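Local atomic coordinates of methylmalonate-semialdehyde dehydrogenase (Oceanimonas doudoroffii, PDB entry 4ZZ7), a protein that probably catalyses the NAD-dependent, acylating oxidation of methylmalonate semialdehyde. Residues 20-25 with 34-39; 323-328 with 364-369; 405-410 with 430-435. All coordinates share one frame; numbering follows the deposited sequence.

Interaction 1 (20-25 with 34-39)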
# COMPACT_ATOMS: atom_id res chain seq x y z
N THR A 20 45.22 21.66 -3.45
CA THR A 20 45.29 23.11 -3.58
C THR A 20 44.90 23.83 -2.29
O THR A 20 45.23 24.99 -2.10
CB THR A 20 44.48 23.66 -4.79
OG1 THR A 20 43.09 23.64 -4.52
CG2 THR A 20 44.80 22.86 -6.09
N ARG A 21 44.23 23.12 -1.38
CA ARG A 21 43.75 23.73 -0.14
C ARG A 21 43.41 22.66 0.89
O ARG A 21 42.89 21.60 0.52
CB ARG A 21 42.50 24.56 -0.46
CG ARG A 21 41.93 25.35 0.70
CD ARG A 21 41.09 26.49 0.16
NE ARG A 21 40.01 26.03 -0.71
CZ ARG A 21 38.74 25.85 -0.32
NH1 ARG A 21 38.35 26.06 0.95
NH2 ARG A 21 37.84 25.44 -1.22
N SER A 22 43.71 22.90 2.15
CA SER A 22 43.39 21.89 3.17
C SER A 22 43.02 22.47 4.53
O SER A 22 43.17 23.67 4.79
CB SER A 22 44.54 20.89 3.33
OG SER A 22 45.41 21.30 4.38
N GLN A 23 42.57 21.57 5.39
CA GLN A 23 42.01 21.96 6.67
C GLN A 23 42.28 20.92 7.76
O GLN A 23 42.34 19.71 7.52
CB GLN A 23 40.52 22.20 6.51
CG GLN A 23 39.88 22.80 7.75
CD GLN A 23 38.44 23.17 7.53
OE1 GLN A 23 38.06 23.57 6.43
NE2 GLN A 23 37.62 23.04 8.57
N ASN A 24 42.42 21.40 8.98
CA ASN A 24 42.77 20.52 10.07
C ASN A 24 41.56 19.77 10.49
O ASN A 24 40.50 20.36 10.60
CB ASN A 24 43.29 21.32 11.29
CG ASN A 24 44.52 22.15 10.99
OD1 ASN A 24 45.28 21.86 10.06
ND2 ASN A 24 44.72 23.20 11.77
N VAL A 25 41.70 18.48 10.73
CA VAL A 25 40.74 17.76 11.54
C VAL A 25 41.42 17.49 12.87
O VAL A 25 42.60 17.11 12.91
CB VAL A 25 40.20 16.46 10.87
CG1 VAL A 25 40.01 16.70 9.37
CG2 VAL A 25 41.08 15.23 11.14
N GLY A 34 45.01 16.12 14.35
CA GLY A 34 45.26 14.74 13.94
C GLY A 34 45.66 14.63 12.48
O GLY A 34 46.74 14.15 12.17
N LYS A 35 44.79 15.10 11.60
CA LYS A 35 44.91 14.84 10.16
C LYS A 35 44.56 16.09 9.35
O LYS A 35 43.91 17.00 9.85
CB LYS A 35 44.00 13.67 9.73
CG LYS A 35 43.78 12.61 10.81
CD LYS A 35 42.91 11.43 10.38
CE LYS A 35 43.63 10.52 9.38
NZ LYS A 35 42.79 9.38 8.90
N GLN A 36 45.03 16.11 8.10
CA GLN A 36 44.71 17.18 7.13
C GLN A 36 43.64 16.68 6.16
O GLN A 36 43.76 15.60 5.58
CB GLN A 36 45.94 17.57 6.31
CG GLN A 36 47.00 18.34 7.07
CD GLN A 36 46.48 19.66 7.60
OE1 GLN A 36 46.01 20.51 6.84
NE2 GLN A 36 46.55 19.83 8.91
N LEU A 37 42.61 17.49 5.98
CA LEU A 37 41.55 17.14 5.05
C LEU A 37 41.69 17.96 3.79
O LEU A 37 41.60 19.18 3.83
CB LEU A 37 40.20 17.41 5.68
CG LEU A 37 39.02 17.08 4.78
CD1 LEU A 37 39.02 15.61 4.35
CD2 LEU A 37 37.75 17.49 5.51
N ASP A 38 41.87 17.27 2.67
CA ASP A 38 41.89 17.93 1.37
C ASP A 38 40.51 18.53 1.05
O ASP A 38 39.52 17.86 1.22
CB ASP A 38 42.26 16.93 0.28
CG ASP A 38 42.55 17.60 -1.03
OD1 ASP A 38 43.47 18.45 -1.08
OD2 ASP A 38 41.87 17.28 -2.03
N LEU A 39 40.47 19.78 0.62
CA LEU A 39 39.20 20.41 0.26
C LEU A 39 39.03 20.47 -1.25
O LEU A 39 39.87 21.02 -1.97
CB LEU A 39 39.07 21.80 0.88
CG LEU A 39 39.18 21.86 2.41
CD1 LEU A 39 38.91 23.28 2.88
CD2 LEU A 39 38.22 20.91 3.12
O HOH W 1 42.39 20.82 -2.41
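R21 meets L39 at the start of a beta hairpin near the N-terminus of the chain, where strand 22-27 runs antiparallel to strand 32-38; the short segments meet at 149°. Its carbonyl O takes the backbone N-H of L39 in a nearly straight bond, while its side chain crosses that of the same leucine obliquely. R21 CG is anti to the backbone N (chi1 -176°), and the chain bends at chi3. L39 CB lies over the centre of one face of the guanidinium, and R21 NH1 comes 3.4 Å from L39 CD1. Its charge is met by D207 and E209, so the hairpin edge is tied to the start of helix 208-216. S22 and D38 form a non-hydrogen-bonded pair. S22 OG donates to Q36 OE1 at 2.7 Å, in the plane of that carbonyl. Q23 and L37 are hydrogen-bonded both ways through their backbones, and Q23 OE1 lies 3.7 Å from L39 CD1. N24 lies beside Q36, pointing the same way, their amide planes 79° apart; Q36 NE2 gives its hydrogen to N24 OD1 at 2.7 Å. The Q36 amide is thereby held at both ends, its oxygen by S22 and its nitrogen by N24, which fixes its rotation. On the face shared by Q23, V25, K35 and L37, V25 CG1 packs on L37 CB at 3.8 Å, and V25 CG2 meets K35 CB at 3.6 Å. At the far end G34 and K35 both face V25, a classic beta bulge: V25 O accepts from G34 N at 3.0 Å and from K35 N at 3.2 Å.

Interaction 2 (323-328 with 364-369)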
# COMPACT_ATOMS: atom_id res chain seq x y z
N PHE A 323 29.71 10.25 28.02
CA PHE A 323 29.85 10.99 26.78
C PHE A 323 31.21 11.63 26.60
O PHE A 323 31.99 11.71 27.53
CB PHE A 323 28.69 11.98 26.59
CG PHE A 323 28.49 12.92 27.74
CD1 PHE A 323 27.60 12.60 28.76
CD2 PHE A 323 29.14 14.13 27.78
CE1 PHE A 323 27.40 13.48 29.81
CE2 PHE A 323 28.93 15.01 28.82
CZ PHE A 323 28.06 14.69 29.83
N GLY A 324 31.48 12.06 25.37
CA GLY A 324 32.78 12.60 24.99
C GLY A 324 32.85 14.11 24.92
O GLY A 324 32.02 14.82 25.49
N PRO A 325 33.85 14.63 24.22
CA PRO A 325 33.94 16.05 24.12
C PRO A 325 32.99 16.60 23.09
O PRO A 325 32.37 15.87 22.31
CB PRO A 325 35.38 16.28 23.67
CG PRO A 325 35.73 15.06 22.87
CD PRO A 325 34.86 13.94 23.39
N VAL A 326 32.90 17.90 23.10
CA VAL A 326 32.23 18.62 22.07
C VAL A 326 33.15 18.68 20.84
O VAL A 326 34.34 18.40 20.93
CB VAL A 326 31.75 19.96 22.64
CG1 VAL A 326 32.34 21.15 21.88
CG2 VAL A 326 30.23 19.95 22.76
N ILE A 327 32.58 19.01 19.70
CA ILE A 327 33.26 18.83 18.41
C ILE A 327 34.47 19.75 18.17
O ILE A 327 35.48 19.29 17.62
CB ILE A 327 32.22 18.90 17.24
CG1 ILE A 327 32.85 18.52 15.89
CG2 ILE A 327 31.59 20.28 17.12
CD1 ILE A 327 33.23 17.07 15.77
N THR A 328 34.36 21.02 18.57
CA THR A 328 35.43 22.02 18.36
C THR A 328 35.53 22.96 19.55
O THR A 328 34.60 23.08 20.34
CB THR A 328 35.20 22.90 17.09
OG1 THR A 328 34.02 23.69 17.23
CG2 THR A 328 35.10 22.05 15.82
N GLY A 364 41.08 19.35 25.87
CA GLY A 364 40.29 19.26 24.66
C GLY A 364 38.94 19.88 24.93
O GLY A 364 38.77 20.55 25.96
N PHE A 365 37.98 19.63 24.05
CA PHE A 365 36.74 20.45 24.01
C PHE A 365 35.61 19.83 24.86
O PHE A 365 34.53 19.52 24.38
CB PHE A 365 36.32 20.74 22.56
CG PHE A 365 37.48 20.90 21.61
CD1 PHE A 365 38.55 21.71 21.93
CD2 PHE A 365 37.51 20.20 20.42
CE1 PHE A 365 39.62 21.83 21.08
CE2 PHE A 365 38.58 20.33 19.56
CZ PHE A 365 39.64 21.14 19.89
N PHE A 366 35.89 19.71 26.16
CA PHE A 366 35.05 19.00 27.10
C PHE A 366 34.09 19.90 27.85
O PHE A 366 34.51 20.92 28.41
CB PHE A 366 35.92 18.23 28.10
CG PHE A 366 36.47 16.95 27.55
CD1 PHE A 366 35.64 15.84 27.41
CD2 PHE A 366 37.79 16.85 27.14
CE1 PHE A 366 36.11 14.66 26.88
CE2 PHE A 366 38.27 15.66 26.61
CZ PHE A 366 37.43 14.56 26.47
N VAL A 367 32.82 19.52 27.85
CA VAL A 367 31.79 20.18 28.66
C VAL A 367 31.03 19.10 29.44
O VAL A 367 30.62 18.08 28.89
CB VAL A 367 30.77 20.97 27.81
CG1 VAL A 367 29.71 21.62 28.70
CG2 VAL A 367 31.48 22.03 26.96
N GLY A 368 30.85 19.35 30.73
CA GLY A 368 30.22 18.37 31.58
C GLY A 368 28.72 18.53 31.55
O GLY A 368 28.22 19.58 31.18
N GLY A 369 28.02 17.49 31.96
CA GLY A 369 26.56 17.52 31.95
C GLY A 369 26.03 18.57 32.91
O GLY A 369 26.33 18.53 34.09
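P325 and F366 lie side by side and point the same way, the proline laid over the flat of the phenylalanine. P325 CB stands 3.7 Å from the ring centroid and only 13° off the ring normal, a CH-pi contact over the centre of the face; CG and CD of the same proline reach on toward F366 CE1 and CZ. F366 CG is anti to the carbonyl carbon (chi1 -79°), on the same side as the backbone N. An alanine in place of F366 would probably leave the P325 ring without its aromatic platform and open a gap beside G324. F365, the residue before it, is turned differently: its ring receives T328 over one face, offset toward the rim, with T328 C 3.5 Å from F365 CG, while V326 O sits at the ring's edge, near its plane. V326 and F365 side chains cross at about a right angle, V326 CG1 lying 4.1 Å from F365 CB. The two segments are irregular loops, one leading into helix 329-344, the other into strand 370-373, and F365 is the centre of an inverse gamma turn. That turn presents F365 O to V326 N, which donates at 2.6 Å with an N-H...O angle of 148°. T328 stands at the N-cap of helix 329-344, its hydroxyl bonded to H331 N. The F323 ring turns its edge to 364-369: V367 O and G369 N both lie in the plane of the ring, V367 O 3.5 Å from F323 CE2 and G369 N 3.5 Å from F323 CZ.

Interaction 3 (405-410 with 430-435)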
# COMPACT_ATOMS: atom_id res chain seq x y z
N LEU A 405 3.55 26.34 24.69
CA LEU A 405 4.95 26.73 24.73
C LEU A 405 5.74 26.01 23.61
O LEU A 405 6.56 26.63 22.93
CB LEU A 405 5.55 26.44 26.11
CG LEU A 405 7.05 26.65 26.29
CD1 LEU A 405 7.40 28.12 26.24
CD2 LEU A 405 7.47 26.03 27.61
N ILE A 406 5.47 24.71 23.42
CA ILE A 406 6.18 23.91 22.41
C ILE A 406 5.84 24.43 21.02
O ILE A 406 6.75 24.72 20.23
CB ILE A 406 5.88 22.39 22.54
CG1 ILE A 406 6.47 21.84 23.84
CG2 ILE A 406 6.51 21.61 21.39
CD1 ILE A 406 5.95 20.49 24.27
N ASP A 407 4.54 24.55 20.73
CA ASP A 407 4.03 25.02 19.43
C ASP A 407 4.53 26.43 19.09
O ASP A 407 4.69 26.76 17.92
CB ASP A 407 2.50 25.06 19.41
CG ASP A 407 1.88 23.69 19.46
OD1 ASP A 407 2.49 22.71 18.96
OD2 ASP A 407 0.76 23.59 20.01
N ALA A 408 4.73 27.25 20.11
CA ALA A 408 5.25 28.62 19.94
C ALA A 408 6.68 28.63 19.41
O ALA A 408 7.04 29.52 18.66
CB ALA A 408 5.19 29.39 21.25
N HIS A 409 7.48 27.64 19.81
CA HIS A 409 8.91 27.60 19.47
C HIS A 409 9.17 27.58 17.97
O HIS A 409 8.34 27.13 17.17
CB HIS A 409 9.60 26.39 20.13
CG HIS A 409 11.05 26.62 20.39
ND1 HIS A 409 12.01 26.44 19.43
CD2 HIS A 409 11.70 27.08 21.49
CE1 HIS A 409 13.19 26.76 19.91
NE2 HIS A 409 13.03 27.15 21.17
N GLU A 410 10.33 28.09 17.59
CA GLU A 410 10.73 28.11 16.18
C GLU A 410 10.68 26.69 15.59
O GLU A 410 9.95 26.43 14.61
CB GLU A 410 12.12 28.75 16.05
CG GLU A 410 12.57 29.10 14.62
CD GLU A 410 14.03 29.56 14.55
OE1 GLU A 410 14.59 29.91 15.63
OE2 GLU A 410 14.61 29.55 13.43
N ASP A 430 -1.84 13.84 18.99
CA ASP A 430 -2.72 14.31 17.92
C ASP A 430 -2.47 15.76 17.60
O ASP A 430 -2.25 16.10 16.44
CB ASP A 430 -4.19 14.12 18.26
CG ASP A 430 -5.08 14.28 17.05
OD1 ASP A 430 -4.87 13.58 16.06
OD2 ASP A 430 -6.01 15.10 17.05
N ASN A 431 -2.47 16.61 18.63
CA ASN A 431 -2.46 18.08 18.45
C ASN A 431 -1.13 18.76 18.47
O ASN A 431 -1.08 19.94 18.12
CB ASN A 431 -3.33 18.75 19.51
CG ASN A 431 -4.76 18.32 19.43
OD1 ASN A 431 -5.27 17.60 20.31
ND2 ASN A 431 -5.43 18.72 18.37
N ILE A 432 -0.06 18.09 18.92
CA ILE A 432 1.26 18.76 19.05
C ILE A 432 1.89 19.03 17.69
O ILE A 432 1.90 18.16 16.83
CB ILE A 432 2.24 18.00 19.98
CG1 ILE A 432 3.44 18.88 20.35
CG2 ILE A 432 2.70 16.68 19.38
CD1 ILE A 432 3.14 19.90 21.45
N GLN A 433 2.42 20.23 17.50
CA GLN A 433 2.91 20.66 16.19
C GLN A 433 4.39 20.35 15.99
O GLN A 433 5.18 21.25 15.69
CB GLN A 433 2.67 22.16 15.99
CG GLN A 433 1.21 22.58 16.05
CD GLN A 433 0.37 21.95 14.93
OE1 GLN A 433 0.64 22.16 13.74
NE2 GLN A 433 -0.65 21.17 15.32
N VAL A 434 4.76 19.08 16.19
CA VAL A 434 6.10 18.57 15.85
C VAL A 434 5.99 17.23 15.11
O VAL A 434 5.05 16.46 15.29
CB VAL A 434 7.05 18.47 17.09
CG1 VAL A 434 6.54 19.32 18.24
CG2 VAL A 434 7.23 17.04 17.58
N GLY A 435 7.00 16.96 14.29
CA GLY A 435 6.99 15.81 13.39
C GLY A 435 7.11 14.45 14.05
O GLY A 435 6.45 13.49 13.65
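D407, in the last turn of helix 399-408, meets Q433 just beyond helix 422-431. From D407 CB the first torsion puts CG anti to the carbonyl carbon (chi1 -68°); D407 CG lies 3.6 Å from Q433 CG. OD1 does the binding, accepting the backbone N-H of Q433 at 2.9 Å on its syn side, 18° out of the carboxylate plane. The same oxygen also has I432 CD1 at 3.8 Å. OD2 passes less closely, 4.1 Å from Q433 CG. Here a helix C-terminus meets the loop that carries the chain from helix 422-431 into strand 436-439, and Q433 is the centre of an inverse gamma turn. Its side chain is bent at chi2, and NE2 donates to N431 O from above the carbonyl plane. Next to D407, I406 crosses I432 at about a right angle, I406 CG2 being 3.8 Å from I432 CD1 and 3.9 Å from V434 CG1. All three of these aliphatic residues rest on T415 of strand 411-418, so the helix end and the loop pack against the same strand. Across the subunit boundary, K478 of a second subunit bonds I432 O, and K476 of that subunit packs on Q433.

Along the chain the three contacts come strictly in series, interaction 1 first and interaction 3 last, and none touches another. Interactions 1 and 2 have centres about 22 Å apart, with nearest atoms about 8 Å; both come near the NAD site, since L37 lies close to E178 and I327 close to F151 and R179. Centre to centre, interaction 3 is about 41 Å from interaction 1, across the chain's centre, and about 30 Å from interaction 2. Interaction 1 belongs to the small N-terminal sheet, whereas interactions 2 and 3 border the large mixed sheet that contains strands 370-373 and 411-418, respectively. Interaction 3 alone among them is touched by other subunits of the tetramer.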